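Local coordinates for protein UDP-N-acetylglucosamine 2-epimerase (Listeria monocytogenes, PDB 3OT5) that probably interconverts UDP-N-acetylglucosamine and UDP-N-acetylmannosamine by inverting the sugar at C2, at residues Arg249-Pro263 and Ile277-Leu290. Numbering follows the deposited sequence.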
loop_
_atom_site.group_PDB
_atom_site.type_symbol
_atom_site.label_atom_id
_atom_site.label_comp_id
_atom_site.label_asym_id
_atom_site.label_seq_id
_atom_site.Cartn_x
_atom_site.Cartn_y
_atom_site.Cartn_z
ATOM N N ARG A 249 2.849 15.441 22.185
ATOM C CA ARG A 249 2.725 15.487 23.637
ATOM C C ARG A 249 1.842 16.680 23.979
ATOM O O ARG A 249 0.875 16.569 24.736
ATOM C CB ARG A 249 4.095 15.696 24.272
ATOM C CG ARG A 249 4.102 15.923 25.776
ATOM C CD ARG A 249 3.842 14.664 26.594
ATOM N NE ARG A 249 3.868 14.970 28.026
ATOM C CZ ARG A 249 4.031 14.082 29.005
ATOM N NH1 ARG A 249 4.256 12.805 28.735
ATOM N NH2 ARG A 249 4.029 14.490 30.269
ATOM N N GLU A 250 2.186 17.825 23.401
ATOM C CA GLU A 250 1.449 19.065 23.638
ATOM C C GLU A 250 -0.004 18.999 23.135
ATOM O O GLU A 250 -0.898 19.590 23.746
ATOM C CB GLU A 250 2.208 20.257 23.031
ATOM C CG GLU A 250 1.588 21.607 23.346
ATOM C CD GLU A 250 2.467 22.791 22.943
ATOM O OE1 GLU A 250 1.939 23.924 22.881
ATOM O OE2 GLU A 250 3.679 22.593 22.692
ATOM N N ILE A 251 -0.237 18.290 22.033
ATOM C CA ILE A 251 -1.589 18.129 21.495
ATOM C C ILE A 251 -2.401 17.348 22.528
ATOM O O ILE A 251 -3.524 17.737 22.892
ATOM C CB ILE A 251 -1.596 17.366 20.137
ATOM C CG1 ILE A 251 -0.877 18.165 19.047
ATOM C CG2 ILE A 251 -3.012 17.095 19.672
ATOM C CD1 ILE A 251 -0.675 17.379 17.742
ATOM N N VAL A 252 -1.810 16.259 23.017
ATOM C CA VAL A 252 -2.454 15.414 24.018
ATOM C C VAL A 252 -2.745 16.166 25.320
ATOM O O VAL A 252 -3.836 16.036 25.874
ATOM C CB VAL A 252 -1.620 14.155 24.310
ATOM C CG1 VAL A 252 -2.163 13.413 25.535
ATOM C CG2 VAL A 252 -1.593 13.264 23.083
ATOM N N GLU A 253 -1.788 16.953 25.803
ATOM C CA GLU A 253 -1.994 17.722 27.042
ATOM C C GLU A 253 -3.040 18.827 26.882
ATOM O O GLU A 253 -3.800 19.103 27.803
ATOM C CB GLU A 253 -0.682 18.343 27.539
ATOM C CG GLU A 253 0.368 17.329 27.974
ATOM C CD GLU A 253 1.633 17.979 28.511
ATOM O OE1 GLU A 253 1.609 19.193 28.833
ATOM O OE2 GLU A 253 2.654 17.269 28.633
ATOM N N SER A 254 -3.073 19.445 25.707
ATOM C CA SER A 254 -3.999 20.537 25.419
ATOM C C SER A 254 -5.434 20.085 25.180
ATOM O O SER A 254 -6.369 20.865 25.389
ATOM C CB SER A 254 -3.510 21.308 24.193
ATOM O OG SER A 254 -2.214 21.843 24.416
ATOM N N ARG A 255 -5.600 18.848 24.720
ATOM C CA ARG A 255 -6.915 18.275 24.440
ATOM C C ARG A 255 -7.056 16.967 25.210
ATOM O O ARG A 255 -6.538 15.920 24.793
ATOM C CB ARG A 255 -7.082 18.040 22.938
ATOM C CG ARG A 255 -7.034 19.309 22.108
ATOM C CD ARG A 255 -8.179 20.259 22.482
ATOM N NE ARG A 255 -8.179 21.456 21.646
ATOM C CZ ARG A 255 -7.504 22.573 21.920
ATOM N NH1 ARG A 255 -7.575 23.596 21.081
ATOM N NH2 ARG A 255 -6.752 22.677 23.020
ATOM N N GLU A 256 -7.791 17.032 26.318
ATOM C CA GLU A 256 -7.964 15.880 27.204
ATOM C C GLU A 256 -8.817 14.745 26.678
ATOM O O GLU A 256 -8.766 13.648 27.225
ATOM C CB GLU A 256 -8.485 16.331 28.565
ATOM C CG GLU A 256 -7.522 17.260 29.271
ATOM C CD GLU A 256 -7.971 17.625 30.669
ATOM O OE1 GLU A 256 -8.862 16.943 31.218
ATOM O OE2 GLU A 256 -7.415 18.590 31.227
ATOM N N ASP A 257 -9.605 14.985 25.636
ATOM C CA ASP A 257 -10.418 13.903 25.086
ATOM C C ASP A 257 -9.703 13.187 23.929
ATOM O O ASP A 257 -10.346 12.573 23.087
ATOM C CB ASP A 257 -11.821 14.385 24.683
ATOM C CG ASP A 257 -11.800 15.499 23.660
ATOM O OD1 ASP A 257 -10.720 16.079 23.412
ATOM O OD2 ASP A 257 -12.886 15.809 23.122
ATOM N N THR A 258 -8.375 13.263 23.903
ATOM C CA THR A 258 -7.588 12.588 22.873
ATOM C C THR A 258 -6.626 11.592 23.486
ATOM O O THR A 258 -6.207 11.726 24.635
ATOM C CB THR A 258 -6.706 13.561 22.065
ATOM O OG1 THR A 258 -5.734 14.158 22.933
ATOM C CG2 THR A 258 -7.543 14.647 21.403
ATOM N N GLU A 259 -6.289 10.583 22.704
ATOM C CA GLU A 259 -5.319 9.583 23.110
ATOM C C GLU A 259 -4.385 9.369 21.931
ATOM O O GLU A 259 -4.803 9.451 20.785
ATOM C CB GLU A 259 -5.973 8.276 23.555
ATOM C CG GLU A 259 -6.771 8.415 24.842
ATOM C CD GLU A 259 -7.119 7.084 25.477
ATOM O OE1 GLU A 259 -6.472 6.060 25.136
ATOM O OE2 GLU A 259 -8.018 7.073 26.343
ATOM N N LEU A 260 -3.114 9.134 22.229
ATOM C CA LEU A 260 -2.103 8.940 21.213
ATOM C C LEU A 260 -1.552 7.540 21.279
ATOM O O LEU A 260 -1.253 7.039 22.352
ATOM C CB LEU A 260 -0.956 9.944 21.411
ATOM C CG LEU A 260 0.334 9.783 20.576
ATOM C CD1 LEU A 260 0.093 9.859 19.088
ATOM C CD2 LEU A 260 1.372 10.828 20.994
ATOM N N VAL A 261 -1.472 6.899 20.120
ATOM C CA VAL A 261 -0.901 5.577 20.003
ATOM C C VAL A 261 0.307 5.759 19.101
ATOM O O VAL A 261 0.196 6.313 18.012
ATOM C CB VAL A 261 -1.872 4.552 19.395
ATOM C CG1 VAL A 261 -1.162 3.209 19.186
ATOM C CG2 VAL A 261 -3.082 4.376 20.287
ATOM N N TYR A 262 1.463 5.330 19.579
ATOM C CA TYR A 262 2.682 5.445 18.826
ATOM C C TYR A 262 3.459 4.147 18.820
ATOM O O TYR A 262 4.141 3.838 19.790
ATOM C CB TYR A 262 3.575 6.570 19.374
ATOM C CG TYR A 262 4.916 6.598 18.679
ATOM C CD1 TYR A 262 5.012 6.953 17.340
ATOM C CD2 TYR A 262 6.089 6.271 19.353
ATOM C CE1 TYR A 262 6.244 6.962 16.683
ATOM C CE2 TYR A 262 7.322 6.295 18.713
ATOM C CZ TYR A 262 7.393 6.634 17.380
ATOM O OH TYR A 262 8.614 6.640 16.739
ATOM N N PRO A 263 3.329 3.367 17.744
ATOM C CA PRO A 263 4.110 2.155 17.644
ATOM C C PRO A 263 5.550 2.610 17.512
ATOM O O PRO A 263 5.936 3.155 16.481
ATOM C CB PRO A 263 3.603 1.507 16.348
ATOM C CG PRO A 263 2.284 2.131 16.095
ATOM C CD PRO A 263 2.411 3.517 16.606
ATOM N N ILE A 277 9.954 11.934 26.157
ATOM C CA ILE A 277 8.932 12.940 25.897
ATOM C C ILE A 277 7.499 12.447 26.000
ATOM O O ILE A 277 6.632 13.159 26.504
ATOM C CB ILE A 277 9.116 13.531 24.486
ATOM C CG1 ILE A 277 10.505 14.164 24.367
ATOM C CG2 ILE A 277 8.005 14.553 24.176
ATOM C CD1 ILE A 277 10.816 14.702 22.999
ATOM N N LEU A 278 7.248 11.237 25.525
ATOM C CA LEU A 278 5.896 10.702 25.518
ATOM C C LEU A 278 5.598 9.706 26.625
ATOM O O LEU A 278 4.459 9.270 26.765
ATOM C CB LEU A 278 5.635 10.030 24.171
ATOM C CG LEU A 278 5.827 10.943 22.964
ATOM C CD1 LEU A 278 5.702 10.136 21.687
ATOM C CD2 LEU A 278 4.831 12.099 22.999
ATOM N N GLY A 279 6.609 9.330 27.395
ATOM C CA GLY A 279 6.415 8.357 28.458
ATOM C C GLY A 279 5.680 8.913 29.655
ATOM O O GLY A 279 5.592 10.120 29.843
ATOM N N GLY A 280 5.119 8.014 30.443
ATOM C CA GLY A 280 4.410 8.380 31.659
ATOM C C GLY A 280 3.150 9.211 31.516
ATOM O O GLY A 280 2.851 10.014 32.394
ATOM N N HIS A 281 2.415 9.056 30.418
ATOM C CA HIS A 281 1.163 9.799 30.271
ATOM C C HIS A 281 0.066 8.778 30.009
ATOM O O HIS A 281 0.161 7.963 29.086
ATOM C CB HIS A 281 1.216 10.843 29.163
ATOM C CG HIS A 281 0.117 11.858 29.252
ATOM N ND1 HIS A 281 -1.158 11.632 28.773
ATOM C CD2 HIS A 281 0.101 13.104 29.782
ATOM C CE1 HIS A 281 -1.909 12.694 29.005
ATOM N NE2 HIS A 281 -1.169 13.600 29.619
ATOM N N GLU A 282 -0.971 8.823 30.839
ATOM C CA GLU A 282 -2.089 7.889 30.734
ATOM C C GLU A 282 -2.802 7.874 29.374
ATOM O O GLU A 282 -3.396 6.867 29.011
ATOM C CB GLU A 282 -3.114 8.120 31.861
ATOM C CG GLU A 282 -3.728 9.532 31.962
ATOM C CD GLU A 282 -2.797 10.606 32.566
ATOM O OE1 GLU A 282 -3.242 11.774 32.669
ATOM O OE2 GLU A 282 -1.642 10.297 32.945
ATOM N N ARG A 283 -2.739 8.975 28.630
ATOM C CA ARG A 283 -3.402 9.054 27.327
ATOM C C ARG A 283 -2.452 8.891 26.131
ATOM O O ARG A 283 -2.844 9.107 24.985
ATOM C CB ARG A 283 -4.239 10.340 27.227
ATOM C CG ARG A 283 -5.404 10.321 28.207
ATOM C CD ARG A 283 -6.298 11.553 28.163
ATOM N NE ARG A 283 -5.584 12.780 28.515
ATOM C CZ ARG A 283 -5.152 13.702 27.657
ATOM N NH1 ARG A 283 -5.378 13.593 26.352
ATOM N NH2 ARG A 283 -4.513 14.765 28.122
ATOM N N ILE A 284 -1.210 8.497 26.405
ATOM C CA ILE A 284 -0.246 8.258 25.348
ATOM C C ILE A 284 0.209 6.808 25.479
ATOM O O ILE A 284 0.680 6.388 26.538
ATOM C CB ILE A 284 0.954 9.200 25.411
ATOM C CG1 ILE A 284 0.491 10.663 25.450
ATOM C CG2 ILE A 284 1.839 8.963 24.210
ATOM C CD1 ILE A 284 1.646 11.676 25.441
ATOM N N HIS A 285 0.040 6.039 24.411
ATOM C CA HIS A 285 0.409 4.632 24.427
ATOM C C HIS A 285 1.596 4.390 23.520
ATOM O O HIS A 285 1.517 4.600 22.310
ATOM C CB HIS A 285 -0.791 3.796 24.004
ATOM C CG HIS A 285 -2.039 4.137 24.760
ATOM N ND1 HIS A 285 -2.342 3.585 25.987
ATOM C CD2 HIS A 285 -3.038 5.007 24.482
ATOM C CE1 HIS A 285 -3.485 4.086 26.423
ATOM N NE2 HIS A 285 -3.927 4.953 25.529
ATOM N N LEU A 286 2.713 4.000 24.129
ATOM C CA LEU A 286 3.937 3.710 23.418
ATOM C C LEU A 286 4.026 2.215 23.303
ATOM O O LEU A 286 4.412 1.522 24.242
ATOM C CB LEU A 286 5.145 4.240 24.174
ATOM C CG LEU A 286 5.151 5.745 24.425
ATOM C CD1 LEU A 286 6.426 6.140 25.159
ATOM C CD2 LEU A 286 5.013 6.504 23.114
ATOM N N ILE A 287 3.669 1.709 22.139
ATOM C CA ILE A 287 3.679 0.284 21.931
ATOM C C ILE A 287 4.706 -0.104 20.896
ATOM O O ILE A 287 5.330 0.760 20.272
ATOM C CB ILE A 287 2.281 -0.209 21.499
ATOM C CG1 ILE A 287 1.898 0.351 20.127
ATOM C CG2 ILE A 287 1.257 0.190 22.548
ATOM C CD1 ILE A 287 0.530 -0.117 19.638
ATOM N N GLU A 288 4.871 -1.412 20.729
ATOM C CA GLU A 288 5.790 -1.969 19.754
ATOM C C GLU A 288 5.203 -1.785 18.355
ATOM O O GLU A 288 4.015 -1.485 18.219
ATOM C CB GLU A 288 6.032 -3.455 20.048
ATOM C CG GLU A 288 6.706 -3.719 21.407
ATOM C CD GLU A 288 8.106 -3.129 21.500
ATOM O OE1 GLU A 288 8.752 -2.947 20.444
ATOM O OE2 GLU A 288 8.570 -2.871 22.630
ATOM N N PRO A 289 6.037 -1.942 17.311
ATOM C CA PRO A 289 5.523 -1.773 15.951
ATOM C C PRO A 289 4.382 -2.737 15.647
ATOM O O PRO A 289 4.484 -3.927 15.916
ATOM C CB PRO A 289 6.739 -2.087 15.067
ATOM C CG PRO A 289 7.923 -1.868 15.945
ATOM C CD PRO A 289 7.477 -2.258 17.320
ATOM N N LEU A 290 3.289 -2.210 15.120
ATOM C CA LEU A 290 2.147 -3.036 14.786
ATOM C C LEU A 290 2.288 -3.621 13.398
ATOM O O LEU A 290 2.957 -3.058 12.536
ATOM C CB LEU A 290 0.857 -2.218 14.826
ATOM C CG LEU A 290 0.418 -1.672 16.179
ATOM C CD1 LEU A 290 -0.796 -0.782 15.994
ATOM C CD2 LEU A 290 0.139 -2.821 17.153
#
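R283 sets its guanidinium against the C-terminal end of helix 240-254 and the turn after it, donating to backbone oxygens of both. R283 NH1 and NH2 both donate to V252 O, NH2 at 2.7 Å, with that oxygen in the guanidinium plane; R283 NH1 also donates to T258 O at 2.7 Å and weakly to R255 O. The bend at chi3 (-62°) turns the group toward these carbonyls, while V252 CG1 lies over one face and E256 O over the other. H281 helps set R283 in place, its ND1 accepting from R283 N, and the H281 ring touches V252 CG1 through CE1 (3.6 Å). Farther up the helix, R249 reaches across to G279 O through NH1 (3.2 Å), with H281 CD2 over one guanidinium face; R249 NE is salt-bridged to E253 OE2. Across the two strands, H285 NE2 donates to E259 OE1 at 2.8 Å, meeting the carboxylate from above its plane, and E259 OE2 is hydrogen-bonded to N224. Between helix 240-254 and the sheet, I284 CG2 packs on L260 CD2 (3.7 Å) and I284 CG1 on V252 CG1. Backbone bonds L260 N to R283 O, H285 N to L260 O, Y262 N to H285 O and I287 N to Y262 O zip strands 258-263 and 284-287 in parallel, 12° apart. Helix 268-278 links them in a beta-alpha-beta crossover, with 284-287 the outermost strand on its side of a six-stranded parallel Rossmann-like sheet.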